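Local coordinates for short chain dehydrogenase (Salmonella typhi, PDB 3G1T), which probably works as an NAD(P)-dependent oxidoreductase of the short-chain dehydrogenase family, built on a Rossmann fold, at residues Ala31-Arg36 with His57-Gln62; Ile42-Glu48 with Gln67-Leu73. Where two conformers were deposited one is given. Residues are numbered along the deposited sequence.

Both contacts belong to the same edge of the Rossmann fold, and their segments alternate along the chain: helix 25-36, strand 40-45, helix 48-62, strand 67-70. Interaction 1 packs the ends of the two helices side by side, while interaction 2 zips the two strands together as the pair at one edge of the parallel sheet within this chain. Their centres lie 16 Å apart, yet they meet directly where Ala31 CB packs on Leu43 CD2 at 3.6 Å, helix against sheet. Two successive right-handed crossovers are thus tied together in two layers, in the half of the fold that binds the dinucleotide in relatives of this enzyme.

Interaction 1: Ala31-Arg36 with His57-Gln62; sequences ALTYAR and HIADEQ
Build two helical turns, 31-36 and 57-62, running nearly side by side: axes 10.2 Å apart at their closest, N-to-C directions 19° apart, signed crossing angle -19°. Each is the C-terminal end of its helix. Set the register by Leu32 and Ile58, whose CA atoms are 6.1 Å apart. The main bump is Ile58 (chi1 m, chi2 t), which pushes into a hollow lined by Ala31, Leu32 and Ala35: its CG2 sits 3.6 Å from Ala35 CB, its CG1 3.7 Å from Leu32 CD2, and its CD1 4.2 Å from Ala31 CB. The two alanines are small enough to let the isoleucine sink in. Leu32 (m, t) answers as a bump of its own; its CD2 wedges between Ile58 and His57 and lies over the imidazole face as a CH-pi contact, 3.8 Å from the ring centroid and 7° off the normal. Gln62 curls (chi1 and chi2 both m) over the C-terminal end of the groove, its CG 4.0 Å from Ala35 CB. Above this apolar floor an extended Arg36 (m, t, t) reaches across to Glu61 in a two-pronged salt bridge, NE to OE1 at 2.7 Å and NH2 to OE2 at 2.8 Å. A water beneath it links Glu61 OE1, at 2.8 Å, to Leu32 O, at 3.1 Å. On the sheet side, Ala31 and Ala35 rest on Val41 of strand 40-45. Small-residue hollows below and a charged clasp above join neighbouring near-parallel helices on one side of a Rossmann-fold sheet.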
loop_
_atom_site.group_PDB
_atom_site.type_symbol
_atom_site.label_atom_id
_atom_site.label_comp_id
_atom_site.label_asym_id
_atom_site.label_seq_id
_atom_site.Cartn_x
_atom_site.Cartn_y
_atom_site.Cartn_z
ATOM N N ALA A 31 9.202 -1.108 -24.602
ATOM C CA ALA A 31 8.589 -1.852 -25.746
ATOM C C ALA A 31 9.527 -1.864 -27.000
ATOM O O ALA A 31 9.837 -2.909 -27.610
ATOM C CB ALA A 31 7.226 -1.325 -26.059
ATOM N N LEU A 32 9.999 -0.681 -27.404
ATOM C CA LEU A 32 11.014 -0.576 -28.458
ATOM C C LEU A 32 12.264 -1.389 -28.230
ATOM O O LEU A 32 12.710 -2.098 -29.152
ATOM C CB LEU A 32 11.463 0.882 -28.584
ATOM C CG LEU A 32 10.400 1.763 -29.251
ATOM C CD1 LEU A 32 10.984 3.200 -29.125
ATOM C CD2 LEU A 32 10.146 1.436 -30.722
ATOM N N THR A 33 12.860 -1.248 -27.027
ATOM C CA THR A 33 14.104 -1.912 -26.653
ATOM C C THR A 33 13.889 -3.437 -26.595
ATOM O O THR A 33 14.686 -4.217 -27.134
ATOM C CB THR A 33 14.617 -1.470 -25.246
ATOM O OG1 THR A 33 14.717 -0.054 -25.144
ATOM C CG2 THR A 33 15.997 -2.001 -25.007
ATOM N N TYR A 34 12.825 -3.860 -25.952
ATOM C CA TYR A 34 12.535 -5.349 -25.960
ATOM C C TYR A 34 12.375 -5.934 -27.370
ATOM O O TYR A 34 12.958 -6.985 -27.659
ATOM C CB TYR A 34 11.338 -5.686 -25.073
ATOM C CG TYR A 34 11.501 -5.422 -23.609
ATOM C CD1 TYR A 34 12.768 -5.342 -23.016
ATOM C CD2 TYR A 34 10.366 -5.298 -22.809
ATOM C CE1 TYR A 34 12.904 -5.101 -21.626
ATOM C CE2 TYR A 34 10.455 -5.078 -21.430
ATOM C CZ TYR A 34 11.697 -5.005 -20.839
ATOM O OH TYR A 34 11.746 -4.859 -19.462
ATOM N N ALA A 35 11.642 -5.231 -28.255
ATOM C CA ALA A 35 11.528 -5.633 -29.683
ATOM C C ALA A 35 12.918 -5.664 -30.367
ATOM O O ALA A 35 13.244 -6.612 -31.114
ATOM C CB ALA A 35 10.534 -4.744 -30.390
ATOM N N ARG A 36 13.761 -4.664 -30.098
ATOM C CA ARG A 36 15.114 -4.646 -30.658
ATOM C C ARG A 36 16.039 -5.780 -30.205
ATOM O O ARG A 36 16.954 -6.189 -30.974
ATOM C CB ARG A 36 15.760 -3.296 -30.402
ATOM C CG ARG A 36 15.147 -2.147 -31.234
ATOM C CD ARG A 36 15.507 -0.753 -30.638
ATOM N NE ARG A 36 14.836 0.327 -31.395
ATOM C CZ ARG A 36 14.569 1.550 -30.916
ATOM N NH1 ARG A 36 14.875 1.848 -29.667
ATOM N NH2 ARG A 36 13.943 2.458 -31.682
ATOM N N HIS A 57 5.975 1.955 -35.120
ATOM C CA HIS A 57 7.405 2.236 -35.023
ATOM C C HIS A 57 8.130 0.889 -34.918
ATOM O O HIS A 57 9.079 0.657 -35.639
ATOM C CB HIS A 57 7.648 3.203 -33.829
ATOM C CG HIS A 57 9.077 3.656 -33.634
ATOM N ND1 HIS A 57 9.404 4.715 -32.810
ATOM C CD2 HIS A 57 10.251 3.232 -34.170
ATOM C CE1 HIS A 57 10.718 4.896 -32.805
ATOM N NE2 HIS A 57 11.256 4.020 -33.633
ATOM N N ILE A 58 7.646 -0.036 -34.084
ATOM C CA ILE A 58 8.303 -1.348 -33.918
ATOM C C ILE A 58 8.178 -2.101 -35.260
ATOM O O ILE A 58 9.165 -2.705 -35.713
ATOM C CB ILE A 58 7.675 -2.151 -32.719
ATOM C CG1 ILE A 58 8.096 -1.562 -31.366
ATOM C CG2 ILE A 58 7.980 -3.714 -32.781
ATOM C CD1 ILE A 58 7.186 -2.017 -30.156
ATOM N N ALA A 59 6.991 -2.046 -35.886
ATOM C CA ALA A 59 6.758 -2.704 -37.200
ATOM C C ALA A 59 7.700 -2.173 -38.254
ATOM O O ALA A 59 8.311 -2.959 -38.997
ATOM C CB ALA A 59 5.347 -2.562 -37.668
ATOM N N ASP A 60 7.874 -0.855 -38.262
ATOM C CA ASP A 60 8.874 -0.222 -39.176
ATOM C C ASP A 60 10.300 -0.711 -38.969
ATOM O O ASP A 60 11.120 -0.682 -39.898
ATOM C CB ASP A 60 8.873 1.289 -39.054
ATOM C CG ASP A 60 7.595 1.915 -39.563
ATOM O OD1 ASP A 60 6.847 1.208 -40.261
ATOM O OD2 ASP A 60 7.360 3.106 -39.239
ATOM N N GLU A 61 10.620 -1.122 -37.750
ATOM C CA GLU A 61 11.949 -1.647 -37.475
ATOM C C GLU A 61 12.061 -3.203 -37.529
ATOM O O GLU A 61 13.086 -3.714 -37.939
ATOM C CB GLU A 61 12.434 -1.171 -36.112
ATOM C CG GLU A 61 12.983 0.216 -36.024
ATOM C CD GLU A 61 13.231 0.613 -34.566
ATOM O OE1 GLU A 61 13.555 -0.301 -33.725
ATOM O OE2 GLU A 61 13.070 1.807 -34.245
ATOM N N GLN A 62 11.050 -3.943 -37.057
ATOM C CA GLN A 62 11.114 -5.425 -36.926
ATOM C C GLN A 62 10.387 -6.181 -38.035
ATOM O O GLN A 62 10.624 -7.397 -38.226
ATOM C CB GLN A 62 10.544 -5.897 -35.576
ATOM C CG GLN A 62 11.176 -5.231 -34.307
ATOM C CD GLN A 62 12.702 -5.219 -34.245
ATOM O OE1 GLN A 62 13.291 -4.287 -33.704
ATOM N NE2 GLN A 62 13.345 -6.232 -34.805
HETATM O O HOH W 1 11.792 -1.779 -32.104
#

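Interaction 2: Ile42-Glu48 with Gln67-Leu73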
loop_
_atom_site.group_PDB
_atom_site.type_symbol
_atom_site.label_atom_id
_atom_site.label_comp_id
_atom_site.label_asym_id
_atom_site.label_seq_id
_atom_site.Cartn_x
_atom_site.Cartn_y
_atom_site.Cartn_z
ATOM N N ILE A 42 3.856 -7.094 -26.686
ATOM C CA ILE A 42 2.436 -6.812 -26.643
ATOM C C ILE A 42 2.342 -5.532 -25.834
ATOM O O ILE A 42 2.861 -5.406 -24.692
ATOM C CB ILE A 42 1.651 -7.924 -25.934
ATOM C CG1 ILE A 42 1.849 -9.275 -26.648
ATOM C CG2 ILE A 42 0.156 -7.681 -26.074
ATOM C CD1 ILE A 42 1.429 -10.420 -25.680
ATOM N N LEU A 43 1.627 -4.557 -26.421
ATOM C CA LEU A 43 1.518 -3.229 -25.814
ATOM C C LEU A 43 0.183 -3.079 -25.142
ATOM O O LEU A 43 -0.809 -3.488 -25.707
ATOM C CB LEU A 43 1.522 -2.114 -26.879
ATOM C CG LEU A 43 2.602 -2.239 -27.941
ATOM C CD1 LEU A 43 2.534 -1.086 -28.964
ATOM C CD2 LEU A 43 3.929 -2.242 -27.315
ATOM N N LEU A 44 0.164 -2.499 -23.944
ATOM C CA LEU A 44 -1.077 -2.093 -23.325
ATOM C C LEU A 44 -1.037 -0.636 -22.891
ATOM O O LEU A 44 -0.025 -0.127 -22.322
ATOM C CB LEU A 44 -1.425 -2.993 -22.155
ATOM C CG LEU A 44 -2.784 -2.966 -21.471
ATOM C CD1 LEU A 44 -2.957 -4.349 -20.968
ATOM C CD2 LEU A 44 -2.776 -1.940 -20.289
ATOM N N GLY A 45 -2.151 0.033 -23.142
ATOM C CA GLY A 45 -2.286 1.444 -22.774
ATOM C C GLY A 45 -3.707 1.952 -22.849
ATOM O O GLY A 45 -4.647 1.179 -23.068
ATOM N N ARG A 46 -3.826 3.255 -22.558
ATOM C CA ARG A 46 -5.109 4.012 -22.506
ATOM C C ARG A 46 -5.602 4.377 -23.904
ATOM O O ARG A 46 -6.700 3.968 -24.309
ATOM C CB ARG A 46 -4.911 5.300 -21.721
ATOM C CG ARG A 46 -5.458 5.320 -20.332
ATOM C CD ARG A 46 -4.515 6.145 -19.480
ATOM N NE ARG A 46 -4.901 6.174 -18.065
ATOM C CZ ARG A 46 -4.716 5.193 -17.162
ATOM N NH1 ARG A 46 -4.147 4.017 -17.483
ATOM N NH2 ARG A 46 -5.125 5.404 -15.909
ATOM N N ASN A 47 -4.765 5.103 -24.650
ATOM C CA ASN A 47 -5.141 5.566 -26.005
ATOM C C ASN A 47 -4.823 4.713 -27.245
ATOM O O ASN A 47 -3.682 4.556 -27.627
ATOM C CB ASN A 47 -4.647 6.979 -26.276
ATOM C CG ASN A 47 -5.339 7.573 -27.488
ATOM O OD1 ASN A 47 -6.494 8.005 -27.395
ATOM N ND2 ASN A 47 -4.682 7.512 -28.650
ATOM N N GLU A 48 -5.858 4.242 -27.908
ATOM C CA GLU A 48 -5.718 3.452 -29.113
ATOM C C GLU A 48 -4.738 4.010 -30.181
ATOM O O GLU A 48 -3.814 3.286 -30.628
ATOM C CB GLU A 48 -7.101 3.204 -29.679
ATOM C CG GLU A 48 -7.138 2.616 -31.029
ATOM C CD GLU A 48 -8.515 2.069 -31.346
ATOM O OE1 GLU A 48 -8.837 0.978 -30.828
ATOM O OE2 GLU A 48 -9.259 2.709 -32.124
ATOM N N GLN A 67 0.869 -6.673 -31.306
ATOM C CA GLN A 67 -0.502 -6.500 -30.889
ATOM C C GLN A 67 -0.600 -5.531 -29.735
ATOM O O GLN A 67 0.328 -5.405 -28.937
ATOM C CB GLN A 67 -1.139 -7.836 -30.540
ATOM C CG GLN A 67 -1.690 -8.532 -31.803
ATOM C CD GLN A 67 -2.495 -9.783 -31.500
ATOM O OE1 GLN A 67 -2.353 -10.802 -32.191
ATOM N NE2 GLN A 67 -3.328 -9.723 -30.449
ATOM N N TRP A 68 -1.689 -4.807 -29.678
ATOM C CA TRP A 68 -1.920 -3.882 -28.591
ATOM C C TRP A 68 -3.313 -4.063 -28.028
ATOM O O TRP A 68 -4.160 -4.626 -28.663
ATOM C CB TRP A 68 -1.645 -2.417 -29.006
ATOM C CG TRP A 68 -2.304 -2.004 -30.310
ATOM C CD1 TRP A 68 -1.749 -2.040 -31.560
ATOM C CD2 TRP A 68 -3.636 -1.494 -30.478
ATOM N NE1 TRP A 68 -2.644 -1.569 -32.490
ATOM C CE2 TRP A 68 -3.819 -1.249 -31.854
ATOM C CE3 TRP A 68 -4.695 -1.227 -29.596
ATOM C CZ2 TRP A 68 -5.018 -0.739 -32.374
ATOM C CZ3 TRP A 68 -5.884 -0.724 -30.107
ATOM C CH2 TRP A 68 -6.042 -0.497 -31.493
ATOM N N PHE A 69 -3.507 -3.562 -26.824
ATOM C CA PHE A 69 -4.793 -3.605 -26.160
ATOM C C PHE A 69 -4.995 -2.301 -25.506
ATOM O O PHE A 69 -4.085 -1.788 -24.816
ATOM C CB PHE A 69 -4.763 -4.612 -25.032
ATOM C CG PHE A 69 -4.648 -5.951 -25.508
ATOM C CD1 PHE A 69 -5.774 -6.622 -25.924
ATOM C CD2 PHE A 69 -3.385 -6.550 -25.657
ATOM C CE1 PHE A 69 -5.677 -7.891 -26.439
ATOM C CE2 PHE A 69 -3.268 -7.815 -26.172
ATOM C CZ PHE A 69 -4.422 -8.511 -26.563
ATOM N N THR A 70 -6.204 -1.788 -25.620
ATOM C CA THR A 70 -6.510 -0.593 -24.847
ATOM C C THR A 70 -7.132 -1.095 -23.535
ATOM O O THR A 70 -7.994 -1.969 -23.539
ATOM C CB THR A 70 -7.397 0.327 -25.617
ATOM O OG1 THR A 70 -8.455 -0.464 -26.139
ATOM C CG2 THR A 70 -6.613 0.964 -26.809
ATOM N N LEU A 71 -6.622 -0.605 -22.404
ATOM C CA LEU A 71 -7.198 -0.914 -21.057
ATOM C C LEU A 71 -6.994 0.313 -20.203
ATOM O O LEU A 71 -5.866 0.828 -20.113
ATOM C CB LEU A 71 -6.563 -2.127 -20.385
ATOM C CG LEU A 71 -7.134 -2.683 -19.051
ATOM C CD1 LEU A 71 -8.419 -3.507 -19.172
ATOM C CD2 LEU A 71 -6.081 -3.453 -18.311
ATOM N N ASP A 72 -8.081 0.782 -19.588
ATOM C CA ASP A 72 -8.007 1.945 -18.696
ATOM C C ASP A 72 -7.997 1.424 -17.274
ATOM O O ASP A 72 -9.003 0.933 -16.791
ATOM C CB ASP A 72 -9.210 2.852 -18.908
ATOM C CG ASP A 72 -9.065 4.234 -18.263
ATOM O OD1 ASP A 72 -9.776 5.152 -18.736
ATOM O OD2 ASP A 72 -8.290 4.449 -17.302
ATOM N N LEU A 73 -6.845 1.503 -16.631
ATOM C CA LEU A 73 -6.623 0.868 -15.323
ATOM C C LEU A 73 -7.466 1.547 -14.257
ATOM O O LEU A 73 -7.886 0.898 -13.254
ATOM C CB LEU A 73 -5.149 0.929 -14.943
ATOM C CG LEU A 73 -4.158 -0.018 -15.686
ATOM C CD1 LEU A 73 -2.801 0.080 -15.058
ATOM C CD2 LEU A 73 -4.579 -1.480 -15.792
#
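This is a parallel strand pairing at the edge of the Rossmann sheet: 67-70, an outermost strand within this chain, lies against 40-45, and helix 48-62 carries the chain between them in a beta-alpha-beta crossover. The strand axes approach to 4.7 Å, with 18° between their directions. Backbone bonds step along the pair as parallel strands require, strand 40-45 giving and taking through Leu43 and Gly45: Leu43 N to Gln67 O at 3.0 Å, Phe69 N to Leu43 O at 2.9 Å, Gly45 N to Phe69 O at 3.1 Å and Leu71 N to Gly45 O at 2.7 Å. The last bond carries the pairing just past strand 67-70. Side chains sort onto two faces. Ile42, Leu44 and Phe69 share one, where Ile42 CG2 meets the edge of the phenyl ring at CE2, 3.4 Å away; Leu44 CD2 reaches Leu71 CB at 3.8 Å. Leu43 and Trp68 share the other, CB to CB at 3.8 Å. Beyond Gly45 the chain turns into helix 48-62, with Asn47 at its N-cap position, and Glu48 CB comes within 3.7 Å of Thr70 CG2. Arg46 instead extends forward alongside Asp72 and Leu73; its NH2 is 3.6 Å from Asp72 OD2, a purely electrostatic pairing because the oxygen lies well out of the guanidinium plane. Among the neighbours, strand 16-19 bonds to the other edge of 40-45 through Ile42 and Leu44, helix 48-62 sets Leu51 against Leu43, Trp68 and Thr70, and helix 78-91 covers the opposite face, its Ile88 touching Ile42 and Phe69.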